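Local coordinates for protein beta-N-acetylhexosaminidase (Thermotoga neapolitana, PDB 5BZA) that probably hydrolyses terminal non-reducing N-acetyl-D-hexosamine residues from N-acetyl-beta-D-hexosaminides, as a family 3 glycoside hydrolase, at residues Glu330-Leu343 and Val455-Ser467. Numbering follows the deposited sequence.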
loop_
_atom_site.group_PDB
_atom_site.type_symbol
_atom_site.label_atom_id
_atom_site.label_comp_id
_atom_site.label_asym_id
_atom_site.label_seq_id
_atom_site.Cartn_x
_atom_site.Cartn_y
_atom_site.Cartn_z
ATOM N N GLU B 330 5.234 18.481 8.559
ATOM C CA GLU B 330 4.890 19.773 9.152
ATOM C C GLU B 330 6.122 20.404 9.839
ATOM O O GLU B 330 6.350 21.599 9.734
ATOM C CB GLU B 330 3.690 19.613 10.108
ATOM C CG GLU B 330 3.312 20.855 10.893
ATOM C CD GLU B 330 1.878 20.848 11.509
ATOM O OE1 GLU B 330 0.987 19.968 11.231
ATOM O OE2 GLU B 330 1.645 21.771 12.320
ATOM N N ARG B 331 6.915 19.603 10.532
ATOM C CA ARG B 331 7.928 20.171 11.404
ATOM C C ARG B 331 9.239 20.504 10.621
ATOM O O ARG B 331 10.071 21.275 11.069
ATOM C CB ARG B 331 8.139 19.183 12.561
ATOM C CG ARG B 331 7.070 19.373 13.620
ATOM C CD ARG B 331 6.692 18.133 14.384
ATOM N NE ARG B 331 7.452 17.922 15.592
ATOM C CZ ARG B 331 6.938 17.619 16.779
ATOM N NH1 ARG B 331 5.633 17.479 16.941
ATOM N NH2 ARG B 331 7.747 17.450 17.811
ATOM N N ALA B 332 9.374 19.976 9.405
ATOM C CA ALA B 332 10.575 20.214 8.622
ATOM C C ALA B 332 10.461 21.446 7.734
ATOM O O ALA B 332 11.339 21.712 6.887
ATOM C CB ALA B 332 10.896 19.008 7.781
ATOM N N ILE B 333 9.432 22.252 7.953
ATOM C CA ILE B 333 9.264 23.397 7.080
ATOM C C ILE B 333 9.820 24.661 7.719
ATOM O O ILE B 333 9.616 24.934 8.897
ATOM C CB ILE B 333 7.770 23.557 6.681
ATOM C CG1 ILE B 333 7.563 22.746 5.408
ATOM C CG2 ILE B 333 7.384 25.023 6.467
ATOM C CD1 ILE B 333 6.278 22.341 5.239
ATOM N N GLU B 334 10.590 25.397 6.931
ATOM C CA GLU B 334 11.150 26.659 7.383
ATOM C C GLU B 334 10.699 27.759 6.440
ATOM O O GLU B 334 10.566 27.531 5.222
ATOM C CB GLU B 334 12.675 26.591 7.435
ATOM C CG GLU B 334 13.226 25.339 8.076
ATOM C CD GLU B 334 14.748 25.412 8.234
ATOM O OE1 GLU B 334 15.314 26.511 7.979
ATOM O OE2 GLU B 334 15.376 24.380 8.594
ATOM N N CYS B 335 10.359 28.911 7.005
ATOM C CA CYS B 335 9.982 30.053 6.180
ATOM C C CYS B 335 10.493 31.363 6.753
ATOM O O CYS B 335 10.443 31.566 7.971
ATOM C CB CYS B 335 8.475 30.133 6.010
ATOM S SG CYS B 335 7.647 30.332 7.557
ATOM N N THR B 336 10.935 32.254 5.860
ATOM C CA THR B 336 11.099 33.684 6.173
ATOM C C THR B 336 9.716 34.331 6.409
ATOM O O THR B 336 8.669 33.761 6.024
ATOM C CB THR B 336 11.818 34.433 5.018
ATOM O OG1 THR B 336 11.032 34.334 3.814
ATOM C CG2 THR B 336 13.186 33.828 4.754
ATOM N N ARG B 337 9.685 35.514 7.025
ATOM C CA ARG B 337 8.393 36.173 7.274
ATOM C C ARG B 337 7.692 36.663 5.979
ATOM O O ARG B 337 8.309 37.297 5.106
ATOM C CB ARG B 337 8.550 37.329 8.268
ATOM C CG ARG B 337 7.255 38.084 8.450
ATOM C CD ARG B 337 6.279 37.107 9.142
ATOM N NE ARG B 337 5.156 37.701 9.872
ATOM C CZ ARG B 337 4.398 37.016 10.727
ATOM N NH1 ARG B 337 4.667 35.735 10.963
ATOM N NH2 ARG B 337 3.387 37.603 11.358
ATOM N N MET B 338 6.394 36.377 5.889
ATOM C CA MET B 338 5.586 36.661 4.704
ATOM C C MET B 338 4.491 37.707 4.910
ATOM O O MET B 338 3.865 37.774 5.973
ATOM C CB MET B 338 4.935 35.374 4.228
ATOM C CG MET B 338 5.924 34.224 4.098
ATOM S SD MET B 338 7.030 34.456 2.706
ATOM C CE MET B 338 7.983 32.950 2.809
ATOM N N ARG B 339 4.282 38.540 3.898
ATOM C CA ARG B 339 3.223 39.542 3.963
ATOM C C ARG B 339 1.858 38.893 3.685
ATOM O O ARG B 339 1.551 38.511 2.547
ATOM C CB ARG B 339 3.503 40.667 2.972
ATOM C CG ARG B 339 4.674 41.545 3.366
ATOM C CD ARG B 339 4.969 42.542 2.258
ATOM N NE ARG B 339 5.448 41.837 1.067
ATOM C CZ ARG B 339 5.592 42.385 -0.138
ATOM N NH1 ARG B 339 5.256 43.658 -0.343
ATOM N NH2 ARG B 339 6.037 41.648 -1.151
ATOM N N LYS B 340 1.064 38.782 4.753
ATOM C CA LYS B 340 -0.280 38.186 4.769
ATOM C C LYS B 340 -1.142 38.698 3.602
ATOM O O LYS B 340 -1.758 37.922 2.847
ATOM C CB LYS B 340 -0.915 38.517 6.133
ATOM C CG LYS B 340 -2.423 38.311 6.330
ATOM C CD LYS B 340 -2.898 36.854 6.208
ATOM C CE LYS B 340 -4.290 36.723 6.816
ATOM N NZ LYS B 340 -5.163 37.909 6.491
ATOM N N GLU B 341 -1.101 40.015 3.425
ATOM C CA GLU B 341 -1.848 40.718 2.383
ATOM C C GLU B 341 -1.554 40.266 0.929
ATOM O O GLU B 341 -2.340 40.579 0.033
ATOM C CB GLU B 341 -1.636 42.241 2.537
ATOM C CG GLU B 341 -0.177 42.714 2.457
ATOM C CD GLU B 341 0.587 42.524 3.787
ATOM O OE1 GLU B 341 0.004 41.936 4.748
ATOM O OE2 GLU B 341 1.785 42.930 3.854
ATOM N N LEU B 342 -0.456 39.556 0.664
ATOM C CA LEU B 342 -0.189 39.167 -0.726
ATOM C C LEU B 342 -0.901 37.852 -1.054
ATOM O O LEU B 342 -1.082 37.481 -2.220
ATOM C CB LEU B 342 1.310 38.942 -0.980
ATOM C CG LEU B 342 2.434 39.969 -0.902
ATOM C CD1 LEU B 342 3.728 39.294 -1.307
ATOM C CD2 LEU B 342 2.155 41.137 -1.811
ATOM N N LEU B 343 -1.298 37.152 -0.005
ATOM C CA LEU B 343 -1.650 35.748 -0.134
ATOM C C LEU B 343 -3.033 35.485 -0.795
ATOM O O LEU B 343 -3.296 34.374 -1.268
ATOM C CB LEU B 343 -1.512 35.079 1.240
ATOM C CG LEU B 343 -0.018 35.064 1.675
ATOM C CD1 LEU B 343 0.191 34.304 2.981
ATOM C CD2 LEU B 343 0.944 34.525 0.588
ATOM N N VAL B 455 4.731 19.860 0.463
ATOM C CA VAL B 455 4.216 21.014 -0.247
ATOM C C VAL B 455 2.903 21.513 0.394
ATOM O O VAL B 455 2.756 22.693 0.718
ATOM C CB VAL B 455 4.017 20.641 -1.709
ATOM C CG1 VAL B 455 3.407 21.789 -2.496
ATOM C CG2 VAL B 455 5.342 20.206 -2.282
ATOM N N TYR B 456 1.992 20.568 0.647
ATOM C CA TYR B 456 0.713 20.822 1.333
ATOM C C TYR B 456 0.999 21.539 2.646
ATOM O O TYR B 456 0.431 22.610 2.943
ATOM C CB TYR B 456 -0.002 19.477 1.557
ATOM C CG TYR B 456 -1.251 19.454 2.406
ATOM C CD1 TYR B 456 -1.180 19.480 3.800
ATOM C CD2 TYR B 456 -2.504 19.330 1.811
ATOM C CE1 TYR B 456 -2.335 19.422 4.583
ATOM C CE2 TYR B 456 -3.671 19.259 2.579
ATOM C CZ TYR B 456 -3.580 19.295 3.964
ATOM O OH TYR B 456 -4.726 19.221 4.713
ATOM N N LYS B 457 1.944 20.998 3.408
ATOM C CA LYS B 457 2.254 21.612 4.690
ATOM C C LYS B 457 2.900 22.994 4.518
ATOM O O LYS B 457 2.689 23.892 5.343
ATOM C CB LYS B 457 3.170 20.711 5.516
ATOM C CG LYS B 457 2.441 19.542 6.142
ATOM C CD LYS B 457 1.337 20.036 7.087
ATOM C CE LYS B 457 0.386 18.924 7.502
ATOM N NZ LYS B 457 -0.584 19.383 8.529
ATOM N N SER B 458 3.647 23.187 3.429
ATOM C CA SER B 458 4.297 24.487 3.210
ATOM C C SER B 458 3.214 25.535 2.906
ATOM O O SER B 458 3.296 26.667 3.413
ATOM C CB SER B 458 5.369 24.399 2.111
ATOM O OG SER B 458 4.861 24.556 0.797
ATOM N N PHE B 459 2.172 25.154 2.154
ATOM C CA PHE B 459 1.082 26.098 1.902
ATOM C C PHE B 459 0.364 26.417 3.210
ATOM O O PHE B 459 0.014 27.584 3.484
ATOM C CB PHE B 459 0.105 25.569 0.847
ATOM C CG PHE B 459 0.731 25.367 -0.496
ATOM C CD1 PHE B 459 1.715 26.241 -0.957
ATOM C CD2 PHE B 459 0.369 24.302 -1.291
ATOM C CE1 PHE B 459 2.306 26.055 -2.177
ATOM C CE2 PHE B 459 0.954 24.109 -2.534
ATOM C CZ PHE B 459 1.923 24.989 -2.981
ATOM N N GLN B 460 0.152 25.391 4.031
ATOM C CA GLN B 460 -0.506 25.610 5.324
ATOM C C GLN B 460 0.258 26.590 6.202
ATOM O O GLN B 460 -0.328 27.502 6.827
ATOM C CB GLN B 460 -0.672 24.296 6.083
ATOM C CG GLN B 460 -1.898 23.476 5.692
ATOM C CD GLN B 460 -2.161 22.332 6.663
ATOM O OE1 GLN B 460 -1.232 21.800 7.278
ATOM N NE2 GLN B 460 -3.442 21.950 6.811
ATOM N N HIS B 461 1.574 26.408 6.229
ATOM C CA HIS B 461 2.443 27.223 7.066
ATOM C C HIS B 461 2.473 28.643 6.553
ATOM O O HIS B 461 2.437 29.599 7.317
ATOM C CB HIS B 461 3.850 26.629 7.126
ATOM C CG HIS B 461 4.067 25.772 8.334
ATOM N ND1 HIS B 461 4.345 26.297 9.579
ATOM C CD2 HIS B 461 4.032 24.428 8.495
ATOM C CE1 HIS B 461 4.441 25.317 10.458
ATOM N NE2 HIS B 461 4.265 24.170 9.825
ATOM N N LEU B 462 2.511 28.750 5.236
ATOM C CA LEU B 462 2.511 30.021 4.558
ATOM C C LEU B 462 1.311 30.828 4.970
ATOM O O LEU B 462 1.457 31.974 5.411
ATOM C CB LEU B 462 2.507 29.803 3.050
ATOM C CG LEU B 462 2.712 31.019 2.158
ATOM C CD1 LEU B 462 4.043 31.668 2.542
ATOM C CD2 LEU B 462 2.732 30.596 0.691
ATOM N N LEU B 463 0.124 30.221 4.862
ATOM C CA LEU B 463 -1.116 30.893 5.265
ATOM C C LEU B 463 -1.273 30.981 6.785
ATOM O O LEU B 463 -1.945 31.875 7.295
ATOM C CB LEU B 463 -2.319 30.181 4.651
ATOM C CG LEU B 463 -2.359 30.330 3.123
ATOM C CD1 LEU B 463 -3.422 29.454 2.467
ATOM C CD2 LEU B 463 -2.594 31.790 2.769
ATOM N N GLY B 464 -0.575 30.112 7.513
ATOM C CA GLY B 464 -0.689 30.082 8.959
ATOM C C GLY B 464 0.437 30.808 9.678
ATOM O O GLY B 464 0.423 32.035 9.849
ATOM N N ARG B 465 1.427 30.035 10.094
ATOM C CA ARG B 465 2.456 30.519 11.000
ATOM C C ARG B 465 3.457 31.537 10.363
ATOM O O ARG B 465 3.927 32.459 11.037
ATOM C CB ARG B 465 3.191 29.298 11.583
ATOM C CG ARG B 465 4.675 29.501 11.725
ATOM C CD ARG B 465 5.444 28.217 11.969
ATOM N NE ARG B 465 6.884 28.490 11.996
ATOM C CZ ARG B 465 7.689 28.322 10.949
ATOM N NH1 ARG B 465 7.189 27.884 9.799
ATOM N NH2 ARG B 465 8.993 28.586 11.046
ATOM N N CYS B 466 3.740 31.410 9.069
ATOM C CA CYS B 466 4.632 32.356 8.380
ATOM C C CYS B 466 4.048 33.781 8.217
ATOM O O CYS B 466 4.717 34.651 7.639
ATOM C CB CYS B 466 5.009 31.819 6.989
ATOM S SG CYS B 466 5.684 30.156 6.959
ATOM N N SER B 467 2.813 34.004 8.693
ATOM C CA SER B 467 2.142 35.322 8.634
ATOM C C SER B 467 1.058 35.517 9.719
ATOM O O SER B 467 0.370 36.553 9.772
ATOM C CB SER B 467 1.519 35.545 7.247
ATOM O OG SER B 467 0.540 34.566 6.931
#
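The guanidinium of Arg337 lies with one face over the backbone of Ser467, whose CA stands 3.4 Å above the plane, while Arg465 O sits at its edge. With CG of Arg337 pointing away from its own N (chi1 175°) and a bend at chi2, the side chain folds back over the C-terminal turn Gly464-Ser467. The His461 ring has Arg465 CG at its edge, in plane, and is approached obliquely by Ile333 CG2; its NE2 gives a weak hydrogen bond to Glu330 O. A cadmium ion lies beside the His461 side chain, and Glu330 and His461 belong to different zinc sites. The Glu330 carboxylate, turned 78° from that ring, is met from above its plane by Lys457 NZ, in a salt bridge 3.2 Å from OE1. Lys457 NZ also donates to Gln460 OE1 and makes a second salt bridge, to Asp47; an alanine in its place would probably leave both carboxylates without their shared cation and Gln460 OE1 without this donor. Midway, the Cys335-Cys466 disulfide (SG to SG 2.1 Å, chi3 -105°) ties edge strand 334-335 of the mixed sheet to the turn after helix 452-463. Beside it, Met338 N donates to Cys466 O (3.0 Å), and Met338 CG packs on Leu462 CD1 at 3.5 Å. Covalent cross-link, salt bridge and apolar packing together anchor a chain terminus, consistent with the enzyme's thermostability.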